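Probable porin (Pseudomonas aeruginosa, PDB 2Y0H) probably acts as an outer-membrane porin of the OprD family, a beta-barrel channel that lets small solutes diffuse passively across the bacterial outer membrane. Local coordinates at residues Arg228-Gly233 / Asn245-Ala250; Met164-Arg169 / Lys201-Gln206; Leu288-Thr293 / Arg365-Arg370. All coordinates share one frame; numbering follows the deposited sequence.

Interaction 1. Residues Arg228-Gly233 / Asn245-Ala250. With C8E ((hydroxyethyloxy)tri(ethyloxy)octane), chain M.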
loop_
_atom_site.group_PDB
_atom_site.type_symbol
_atom_site.label_atom_id
_atom_site.label_comp_id
_atom_site.label_asym_id
_atom_site.label_seq_id
_atom_site.Cartn_x
_atom_site.Cartn_y
_atom_site.Cartn_z
ATOM N N ARG A 228 -4.131 -14.010 5.696
ATOM C CA ARG A 228 -4.662 -13.508 4.425
ATOM C C ARG A 228 -4.657 -14.554 3.322
ATOM O O ARG A 228 -3.711 -15.331 3.180
ATOM C CB ARG A 228 -3.864 -12.285 3.951
ATOM C CG ARG A 228 -3.861 -11.133 4.910
ATOM C CD ARG A 228 -3.027 -9.973 4.390
ATOM N NE ARG A 228 -2.753 -9.013 5.451
ATOM C CZ ARG A 228 -1.981 -7.943 5.310
ATOM N NH1 ARG A 228 -1.417 -7.679 4.133
ATOM N NH2 ARG A 228 -1.779 -7.134 6.347
ATOM N N TYR A 229 -5.706 -14.547 2.508
ATOM C CA TYR A 229 -5.784 -15.471 1.390
ATOM C C TYR A 229 -6.355 -14.782 0.154
ATOM O O TYR A 229 -7.396 -14.120 0.210
ATOM C CB TYR A 229 -6.610 -16.706 1.757
ATOM C CG TYR A 229 -6.795 -17.708 0.621
ATOM C CD1 TYR A 229 -5.730 -18.474 0.155
ATOM C CD2 TYR A 229 -8.038 -17.896 0.028
ATOM C CE1 TYR A 229 -5.904 -19.393 -0.884
ATOM C CE2 TYR A 229 -8.218 -18.809 -1.001
ATOM C CZ TYR A 229 -7.147 -19.556 -1.452
ATOM O OH TYR A 229 -7.330 -20.463 -2.474
ATOM N N PHE A 230 -5.660 -14.937 -0.960
ATOM C CA PHE A 230 -6.155 -14.411 -2.220
ATOM C C PHE A 230 -6.273 -15.558 -3.218
ATOM O O PHE A 230 -5.376 -16.389 -3.334
ATOM C CB PHE A 230 -5.184 -13.384 -2.807
ATOM C CG PHE A 230 -5.061 -12.087 -2.032
ATOM C CD1 PHE A 230 -5.877 -10.992 -2.335
ATOM C CD2 PHE A 230 -4.062 -11.925 -1.075
ATOM C CE1 PHE A 230 -5.718 -9.784 -1.666
ATOM C CE2 PHE A 230 -3.899 -10.709 -0.391
ATOM C CZ PHE A 230 -4.720 -9.642 -0.680
ATOM N N ASP A 231 -7.362 -15.573 -3.968
ATOM C CA ASP A 231 -7.511 -16.490 -5.090
ATOM C C ASP A 231 -7.739 -15.638 -6.341
ATOM O O ASP A 231 -8.692 -14.859 -6.403
ATOM C CB ASP A 231 -8.706 -17.420 -4.827
ATOM C CG ASP A 231 -8.723 -18.642 -5.734
ATOM O OD1 ASP A 231 -8.530 -18.496 -6.945
ATOM O OD2 ASP A 231 -8.938 -19.762 -5.225
ATOM N N SER A 232 -6.860 -15.788 -7.330
ATOM C CA SER A 232 -6.874 -14.974 -8.548
ATOM C C SER A 232 -7.013 -15.847 -9.800
ATOM O O SER A 232 -6.260 -16.801 -9.986
ATOM C CB SER A 232 -5.560 -14.188 -8.672
ATOM O OG SER A 232 -5.411 -13.229 -7.643
ATOM N N GLY A 233 -7.949 -15.501 -10.670
ATOM C CA GLY A 233 -8.097 -16.192 -11.936
ATOM C C GLY A 233 -8.417 -15.204 -13.041
ATOM O O GLY A 233 -8.501 -13.997 -12.810
ATOM N N ASN A 245 -3.094 -17.911 -9.718
ATOM C CA ASN A 245 -2.360 -17.664 -8.482
ATOM C C ASN A 245 -3.257 -17.759 -7.270
ATOM O O ASN A 245 -4.338 -17.169 -7.217
ATOM C CB ASN A 245 -1.711 -16.279 -8.485
ATOM C CG ASN A 245 -0.942 -15.974 -7.193
ATOM O OD1 ASN A 245 -1.517 -15.552 -6.184
ATOM N ND2 ASN A 245 0.363 -16.159 -7.238
ATOM N N ARG A 246 -2.803 -18.522 -6.294
ATOM C CA ARG A 246 -3.373 -18.428 -4.976
ATOM C C ARG A 246 -2.235 -17.914 -4.126
ATOM O O ARG A 246 -1.065 -18.258 -4.349
ATOM C CB ARG A 246 -3.940 -19.776 -4.518
ATOM C CG ARG A 246 -4.942 -20.341 -5.540
ATOM C CD ARG A 246 -5.764 -21.503 -5.019
ATOM N NE ARG A 246 -4.948 -22.584 -4.470
ATOM C CZ ARG A 246 -4.367 -23.534 -5.198
ATOM N NH1 ARG A 246 -4.492 -23.529 -6.519
ATOM N NH2 ARG A 246 -3.651 -24.482 -4.599
ATOM N N ASN A 247 -2.588 -17.047 -3.185
ATOM C CA ASN A 247 -1.625 -16.349 -2.354
ATOM C C ASN A 247 -2.030 -16.546 -0.894
ATOM O O ASN A 247 -3.076 -16.036 -0.480
ATOM C CB ASN A 247 -1.621 -14.858 -2.738
ATOM C CG ASN A 247 -0.808 -13.988 -1.770
ATOM O OD1 ASN A 247 -0.353 -14.451 -0.720
ATOM N ND2 ASN A 247 -0.632 -12.718 -2.131
ATOM N N LEU A 248 -1.229 -17.314 -0.143
ATOM C CA LEU A 248 -1.432 -17.521 1.303
ATOM C C LEU A 248 -0.332 -16.811 2.089
ATOM O O LEU A 248 0.850 -17.120 1.940
ATOM C CB LEU A 248 -1.380 -19.004 1.670
ATOM C CG LEU A 248 -2.424 -19.996 1.157
ATOM C CD1 LEU A 248 -2.753 -19.766 -0.300
ATOM C CD2 LEU A 248 -1.905 -21.414 1.359
ATOM N N ASN A 249 -0.711 -15.861 2.929
ATOM C CA ASN A 249 0.279 -15.140 3.711
ATOM C C ASN A 249 -0.266 -14.724 5.070
ATOM O O ASN A 249 -1.463 -14.446 5.216
ATOM C CB ASN A 249 0.858 -13.945 2.934
ATOM C CG ASN A 249 -0.158 -12.837 2.711
ATOM O OD1 ASN A 249 -0.232 -11.887 3.482
ATOM N ND2 ASN A 249 -0.941 -12.953 1.646
ATOM N N ALA A 250 0.617 -14.703 6.063
ATOM C CA ALA A 250 0.224 -14.406 7.435
ATOM C C ALA A 250 1.332 -13.655 8.157
ATOM O O ALA A 250 2.511 -13.903 7.938
ATOM C CB ALA A 250 -0.130 -15.692 8.187
HETATM C C1 C8E M . 0.459 -19.831 4.980
HETATM C C2 C8E M . -0.302 -18.539 5.286
HETATM C C3 C8E M . -1.456 -18.803 6.252
HETATM C C4 C8E M . -2.759 -19.069 5.498
#
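Y229 and L248 start toward each other with CG of Y229 anti to its backbone N (chi1 178°) and CG of L248 anti to its carbonyl carbon (chi1 -65°); the ring edge and the CD1 branch then meet. The two side chains run side by side in the same direction. CD1 of L248 sits at the edge of the tyrosine ring, in its plane, modelled 3.2 Å from CE1 of Y229, a separation shorter than normal and doubtful in detail. On the same face CD of R246 packs beside two oxygens, 3.2 Å from OH of Y229 and 3.6 Å from OD2 of D231. The carboxylate and guanidinium do not touch, so any attraction between them is probably modest.

The backbones form an antiparallel hairpin ladder. At its middle, F230 and N247 are a hydrogen-bonded pair, F230 N giving to N247 O at 2.8 Å and N247 N to F230 O at 2.9 Å.

The other face is largely polar. F230 lies beside N247, its CD2 3.7 Å from ND2 of N247, and its ring also meets Y208 and F274. N249 ND2 donates to N247 OD1 (2.9 Å), while N249 OD1 accepts from A286 N, so the amide is gripped at both ends. The extended R228 passes this amide with its CD and pairs with D226.

One detergent touches L248 and A250, another D231, consistent with a membrane-facing surface that mixes apolar residues with R246 and D231. Opposite, N245 ND2 bonds to D272 O and S232 OG to Q206 NE2, so polar groups serve loops and the neighbouring strand. The division into apolar and polar faces is partial.

Interaction 2. Residues Met164-Arg169 / Lys201-Gln206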
loop_
_atom_site.group_PDB
_atom_site.type_symbol
_atom_site.label_atom_id
_atom_site.label_comp_id
_atom_site.label_asym_id
_atom_site.label_seq_id
_atom_site.Cartn_x
_atom_site.Cartn_y
_atom_site.Cartn_z
ATOM N N MET A 164 -5.991 0.139 -17.094
ATOM C CA MET A 164 -5.374 -0.709 -16.087
ATOM C C MET A 164 -5.055 -2.115 -16.589
ATOM O O MET A 164 -5.717 -2.650 -17.483
ATOM C CB MET A 164 -6.276 -0.763 -14.854
ATOM C CG MET A 164 -6.378 0.574 -14.156
ATOM S SD MET A 164 -7.800 0.688 -13.068
ATOM C CE MET A 164 -9.161 0.611 -14.250
ATOM N N TYR A 165 -4.029 -2.711 -16.005
ATOM C CA TYR A 165 -3.610 -4.044 -16.407
ATOM C C TYR A 165 -2.856 -4.661 -15.238
ATOM O O TYR A 165 -2.527 -3.965 -14.280
ATOM C CB TYR A 165 -2.767 -3.992 -17.695
ATOM C CG TYR A 165 -1.547 -3.077 -17.627
ATOM C CD1 TYR A 165 -1.658 -1.708 -17.865
ATOM C CD2 TYR A 165 -0.294 -3.587 -17.309
ATOM C CE1 TYR A 165 -0.551 -0.878 -17.807
ATOM C CE2 TYR A 165 0.815 -2.771 -17.244
ATOM C CZ TYR A 165 0.684 -1.419 -17.491
ATOM O OH TYR A 165 1.791 -0.613 -17.416
ATOM N N ILE A 166 -2.619 -5.967 -15.288
ATOM C CA ILE A 166 -1.819 -6.625 -14.261
ATOM C C ILE A 166 -0.392 -6.123 -14.369
ATOM O O ILE A 166 0.169 -6.088 -15.467
ATOM C CB ILE A 166 -1.823 -8.162 -14.413
ATOM C CG1 ILE A 166 -3.230 -8.736 -14.147
ATOM C CG2 ILE A 166 -0.740 -8.790 -13.508
ATOM C CD1 ILE A 166 -3.437 -10.169 -14.656
ATOM N N MET A 167 0.185 -5.732 -13.232
ATOM C CA MET A 167 1.575 -5.275 -13.173
ATOM C C MET A 167 2.512 -6.322 -13.770
ATOM O O MET A 167 2.536 -7.468 -13.310
ATOM C CB MET A 167 1.979 -5.024 -11.721
ATOM C CG MET A 167 3.394 -4.465 -11.533
ATOM S SD MET A 167 3.542 -2.710 -11.948
ATOM C CE MET A 167 3.674 -2.763 -13.740
ATOM N N GLY A 168 3.280 -5.932 -14.787
ATOM C CA GLY A 168 4.167 -6.866 -15.472
ATOM C C GLY A 168 3.655 -7.388 -16.811
ATOM O O GLY A 168 4.380 -8.090 -17.516
ATOM N N ARG A 169 2.422 -7.050 -17.186
ATOM C CA ARG A 169 1.877 -7.547 -18.458
ATOM C C ARG A 169 1.599 -6.467 -19.535
ATOM O O ARG A 169 1.965 -5.300 -19.374
ATOM C CB ARG A 169 0.654 -8.469 -18.228
ATOM C CG ARG A 169 0.503 -8.959 -16.788
ATOM C CD ARG A 169 0.404 -10.484 -16.607
ATOM N NE ARG A 169 -0.768 -11.074 -17.228
ATOM C CZ ARG A 169 -1.275 -12.280 -16.948
ATOM N NH1 ARG A 169 -0.744 -13.062 -16.023
ATOM N NH2 ARG A 169 -2.343 -12.710 -17.606
ATOM N N LYS A 201 -12.100 -5.909 -15.425
ATOM C CA LYS A 201 -12.975 -6.471 -16.455
ATOM C C LYS A 201 -12.215 -7.007 -17.667
ATOM O O LYS A 201 -11.387 -6.314 -18.249
ATOM C CB LYS A 201 -14.009 -5.447 -16.914
ATOM C CG LYS A 201 -15.173 -6.091 -17.686
ATOM C CD LYS A 201 -16.099 -5.055 -18.302
ATOM C CE LYS A 201 -17.345 -5.722 -18.923
ATOM N NZ LYS A 201 -16.993 -6.799 -19.899
ATOM N N ASP A 202 -12.506 -8.248 -18.023
ATOM C CA ASP A 202 -11.827 -8.950 -19.116
ATOM C C ASP A 202 -10.359 -9.321 -18.913
ATOM O O ASP A 202 -9.723 -9.832 -19.829
ATOM C CB ASP A 202 -12.000 -8.204 -20.437
ATOM C CG ASP A 202 -13.378 -8.373 -20.997
ATOM O OD1 ASP A 202 -13.951 -9.472 -20.786
ATOM O OD2 ASP A 202 -13.885 -7.411 -21.619
ATOM N N ILE A 203 -9.824 -9.095 -17.723
ATOM C CA ILE A 203 -8.432 -9.458 -17.462
ATOM C C ILE A 203 -8.294 -10.445 -16.298
ATOM O O ILE A 203 -7.845 -11.574 -16.495
ATOM C CB ILE A 203 -7.545 -8.208 -17.259
ATOM C CG1 ILE A 203 -7.501 -7.415 -18.557
ATOM C CG2 ILE A 203 -6.125 -8.604 -16.796
ATOM C CD1 ILE A 203 -6.745 -6.099 -18.479
ATOM N N TYR A 204 -8.699 -10.030 -15.099
ATOM C CA TYR A 204 -8.654 -10.926 -13.947
ATOM C C TYR A 204 -9.726 -10.660 -12.886
ATOM O O TYR A 204 -10.333 -9.586 -12.844
ATOM C CB TYR A 204 -7.251 -10.957 -13.314
ATOM C CG TYR A 204 -6.912 -9.784 -12.403
ATOM C CD1 TYR A 204 -6.420 -8.587 -12.925
ATOM C CD2 TYR A 204 -7.078 -9.880 -11.023
ATOM C CE1 TYR A 204 -6.086 -7.529 -12.098
ATOM C CE2 TYR A 204 -6.753 -8.822 -10.187
ATOM C CZ TYR A 204 -6.266 -7.654 -10.728
ATOM O OH TYR A 204 -5.945 -6.610 -9.901
ATOM N N ARG A 205 -9.935 -11.676 -12.056
ATOM C CA ARG A 205 -10.830 -11.661 -10.893
ATOM C C ARG A 205 -10.001 -12.077 -9.688
ATOM O O ARG A 205 -9.162 -12.957 -9.797
ATOM C CB ARG A 205 -11.898 -12.756 -11.021
ATOM C CG ARG A 205 -13.031 -12.489 -11.927
ATOM C CD ARG A 205 -13.947 -13.724 -11.985
ATOM N NE ARG A 205 -14.935 -13.529 -13.037
ATOM C CZ ARG A 205 -16.246 -13.691 -12.892
ATOM N NH1 ARG A 205 -16.755 -14.079 -11.728
ATOM N NH2 ARG A 205 -17.047 -13.459 -13.921
ATOM N N GLN A 206 -10.290 -11.512 -8.526
ATOM C CA GLN A 206 -9.522 -11.829 -7.338
ATOM C C GLN A 206 -10.404 -11.835 -6.091
ATOM O O GLN A 206 -11.100 -10.855 -5.808
ATOM C CB GLN A 206 -8.409 -10.803 -7.183
ATOM C CG GLN A 206 -7.467 -11.063 -6.046
ATOM C CD GLN A 206 -6.229 -10.182 -6.138
ATOM O OE1 GLN A 206 -6.242 -9.044 -5.694
ATOM N NE2 GLN A 206 -5.161 -10.713 -6.722
#
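I166 reaches across to both I203 and Y204, and the apolar contacts it makes carry this junction. Its CG1 lies 3.4 Å from CD1 of Y204, approaching the ring obliquely, while its CD1 lies 3.8 Å from CG2 of I203 as the two isoleucines slide past each other in opposite directions. I203 extends further, placing its CD1 3.7 Å from the carbonyl O of M164. I203 and Y204 form a classic beta bulge opposite L200 at the start of strand 204-216, consistent with both adjacent side chains pointing to the loop.

Within the loop, CD1 of I166 also packs over the centre of the flat R169 guanidinium, 3.7 Å above its plane, while NH2 of R169 bonds to S240 OG and P242 O.

Backbone bonding shapes the loop. Residues 166-169 make a type II turn closed by R169 N to I166 O at 3.0 Å, and G168 suits its third position, where positive phi (101°) would jam a side chain. N278 binds Y165 N.

The parts that touch, isoleucine branches and ring carbons of Y204, need only shape and burial to join loop to barrel wall, while polar bonds around them fix the backbone.

Interaction 3. Residues Leu288-Thr293 / Arg365-Arg370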
loop_
_atom_site.group_PDB
_atom_site.type_symbol
_atom_site.label_atom_id
_atom_site.label_comp_id
_atom_site.label_asym_id
_atom_site.label_seq_id
_atom_site.Cartn_x
_atom_site.Cartn_y
_atom_site.Cartn_z
ATOM N N LEU A 288 5.684 -8.109 2.197
ATOM C CA LEU A 288 6.017 -6.945 1.397
ATOM C C LEU A 288 7.231 -6.236 1.972
ATOM O O LEU A 288 7.286 -5.979 3.164
ATOM C CB LEU A 288 4.834 -5.969 1.367
ATOM C CG LEU A 288 5.193 -4.622 0.736
ATOM C CD1 LEU A 288 5.206 -4.781 -0.765
ATOM C CD2 LEU A 288 4.227 -3.524 1.162
ATOM N N MET A 289 8.194 -5.897 1.122
ATOM C CA MET A 289 9.403 -5.209 1.572
ATOM C C MET A 289 9.614 -3.891 0.816
ATOM O O MET A 289 8.868 -3.581 -0.102
ATOM C CB MET A 289 10.622 -6.127 1.412
ATOM C CG MET A 289 10.565 -7.346 2.317
ATOM S SD MET A 289 10.986 -6.904 4.020
ATOM C CE MET A 289 12.790 -6.885 3.871
ATOM N N ALA A 290 10.631 -3.125 1.200
ATOM C CA ALA A 290 10.864 -1.822 0.582
ATOM C C ALA A 290 11.121 -1.938 -0.919
ATOM O O ALA A 290 10.655 -1.121 -1.698
ATOM C CB ALA A 290 12.014 -1.116 1.265
ATOM N N TYR A 291 11.859 -2.964 -1.320
ATOM C CA TYR A 291 12.177 -3.167 -2.727
ATOM C C TYR A 291 11.344 -4.289 -3.360
ATOM O O TYR A 291 10.557 -4.042 -4.273
ATOM C CB TYR A 291 13.682 -3.415 -2.898
ATOM C CG TYR A 291 14.114 -3.729 -4.316
ATOM C CD1 TYR A 291 13.759 -2.895 -5.372
ATOM C CD2 TYR A 291 14.893 -4.845 -4.593
ATOM C CE1 TYR A 291 14.154 -3.177 -6.664
ATOM C CE2 TYR A 291 15.291 -5.138 -5.880
ATOM C CZ TYR A 291 14.918 -4.298 -6.914
ATOM O OH TYR A 291 15.310 -4.580 -8.204
ATOM N N GLN A 292 11.499 -5.518 -2.874
ATOM C CA GLN A 292 10.762 -6.657 -3.440
ATOM C C GLN A 292 9.466 -6.987 -2.705
ATOM O O GLN A 292 9.329 -6.726 -1.504
ATOM C CB GLN A 292 11.651 -7.895 -3.514
ATOM C CG GLN A 292 12.650 -7.827 -4.650
ATOM C CD GLN A 292 11.970 -7.638 -5.999
ATOM O OE1 GLN A 292 12.163 -6.625 -6.669
ATOM N NE2 GLN A 292 11.172 -8.610 -6.397
ATOM N N THR A 293 8.512 -7.547 -3.437
ATOM C CA THR A 293 7.231 -7.927 -2.844
ATOM C C THR A 293 7.169 -9.415 -2.478
ATOM O O THR A 293 6.251 -9.833 -1.781
ATOM C CB THR A 293 6.022 -7.572 -3.761
ATOM O OG1 THR A 293 5.984 -8.461 -4.878
ATOM C CG2 THR A 293 6.112 -6.130 -4.268
ATOM N N ARG A 365 16.073 5.004 5.535
ATOM C CA ARG A 365 15.829 3.610 5.183
ATOM C C ARG A 365 17.065 3.008 4.537
ATOM O O ARG A 365 17.588 3.554 3.563
ATOM C CB ARG A 365 14.678 3.486 4.182
ATOM C CG ARG A 365 13.462 4.357 4.449
ATOM C CD ARG A 365 12.245 3.842 3.674
ATOM N NE ARG A 365 11.819 2.526 4.147
ATOM C CZ ARG A 365 10.802 1.834 3.643
ATOM N NH1 ARG A 365 10.099 2.319 2.629
ATOM N NH2 ARG A 365 10.497 0.651 4.150
ATOM N N ASN A 366 17.518 1.874 5.066
ATOM C CA ASN A 366 18.597 1.117 4.452
ATOM C C ASN A 366 18.035 -0.145 3.824
ATOM O O ASN A 366 17.323 -0.919 4.475
ATOM C CB ASN A 366 19.692 0.781 5.473
ATOM C CG ASN A 366 20.903 0.088 4.838
ATOM O OD1 ASN A 366 21.094 0.120 3.620
ATOM N ND2 ASN A 366 21.730 -0.538 5.675
ATOM N N ILE A 367 18.352 -0.350 2.554
ATOM C CA ILE A 367 17.835 -1.495 1.821
ATOM C C ILE A 367 18.959 -2.384 1.294
ATOM O O ILE A 367 19.823 -1.935 0.550
ATOM C CB ILE A 367 16.953 -1.041 0.654
ATOM C CG1 ILE A 367 15.779 -0.226 1.180
ATOM C CG2 ILE A 367 16.441 -2.227 -0.134
ATOM C CD1 ILE A 367 14.871 0.280 0.109
ATOM N N THR A 368 18.948 -3.649 1.684
ATOM C CA THR A 368 19.922 -4.592 1.149
ATOM C C THR A 368 19.176 -5.774 0.552
ATOM O O THR A 368 18.313 -6.368 1.207
ATOM C CB THR A 368 20.925 -5.074 2.221
ATOM O OG1 THR A 368 21.510 -3.945 2.878
ATOM C CG2 THR A 368 22.036 -5.896 1.578
ATOM N N TYR A 369 19.501 -6.094 -0.697
ATOM C CA TYR A 369 18.803 -7.132 -1.447
ATOM C C TYR A 369 19.769 -7.942 -2.296
ATOM O O TYR A 369 20.620 -7.377 -2.973
ATOM C CB TYR A 369 17.752 -6.505 -2.367
ATOM C CG TYR A 369 17.182 -7.469 -3.377
ATOM C CD1 TYR A 369 16.162 -8.344 -3.025
ATOM C CD2 TYR A 369 17.663 -7.511 -4.686
ATOM C CE1 TYR A 369 15.626 -9.237 -3.941
ATOM C CE2 TYR A 369 17.135 -8.398 -5.618
ATOM C CZ TYR A 369 16.116 -9.257 -5.237
ATOM O OH TYR A 369 15.590 -10.150 -6.139
ATOM N N ARG A 370 19.627 -9.264 -2.254
ATOM C CA ARG A 370 20.427 -10.171 -3.079
ATOM C C ARG A 370 19.544 -11.266 -3.647
ATOM O O ARG A 370 18.613 -11.714 -2.987
ATOM C CB ARG A 370 21.537 -10.823 -2.254
ATOM C CG ARG A 370 22.478 -9.846 -1.615
ATOM C CD ARG A 370 23.387 -9.186 -2.626
ATOM N NE ARG A 370 24.391 -8.375 -1.940
ATOM C CZ ARG A 370 24.190 -7.121 -1.561
ATOM N NH1 ARG A 370 23.028 -6.531 -1.814
ATOM N NH2 ARG A 370 25.146 -6.450 -0.940
#
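Y291 directs the edge of its ring at the face of Y369 in a T-shaped stack, the planes 77° apart and the centroids 5.0 Å from each other. CE2 of Y291 lies 3.6 Å above the ring of Y369, offset toward the rim. The first torsion of Y291 (chi1 176°) puts CG anti to the backbone N, from where the ring edge faces Y369. Q292 adds its CG to the same tyrosine, 3.4 Å from CE1 of Y369; its chain bends at chi2, and OE1 lies over one face of the Y291 ring, toward the rim.

At the other end of the contact, A290 CB presses on CD1 of I367 at 3.4 Å, closer than usual for two carbons. The same methyl lies over one face of the R365 guanidinium, toward the NH2 side, 3.7 Å from NH2 of R365. Alanine is small enough to fit between isoleucine and arginine, and CG2 of I367 lies 4.1 Å from CB of Y291.

A second shell holds both sides. E343 receives Y291 N and Q292 N on its two carboxylate oxygens, and N345 receives A290 N, so neighbouring strand 339-351 grips the loop backbone. Within the loop, M289 N bonds to Q292 O at 3.0 Å. Y369 OH is tied to E341, which would limit movement of the ring that receives Y291, and the bent R365 reaches D347.

R365 also lies close to the like charge of R323, a crowding that D347 may partly offset; arginines along the inner wall are known from OprD-family channels. The tyrosine pair and the small alanine supply close-packed apolar contact. Segment 288-293 is thus held by close packing and by backbone hydrogen bonds to E343 and N345.

In the fold
Along the chain the contacts come in series, interaction 2 first, then 1, then 3, all on one closed antiparallel barrel. Interactions 1 and 2 have centres 15 Å apart and touch: strands 204-216 and 221-234 are neighbours, and Q206 NE2 bonds to S232 OG while R205 N meets G233 O. Interaction 3 lies farther round the wall, with centres about 22 Å from interaction 1 and 25 Å from interaction 2, and touches neither. Interaction 1 builds the wall itself, whereas 2 and 3 fasten two different long loops to it. This is consistent with OprD-family porins, in which loops folded into the barrel narrow the channel.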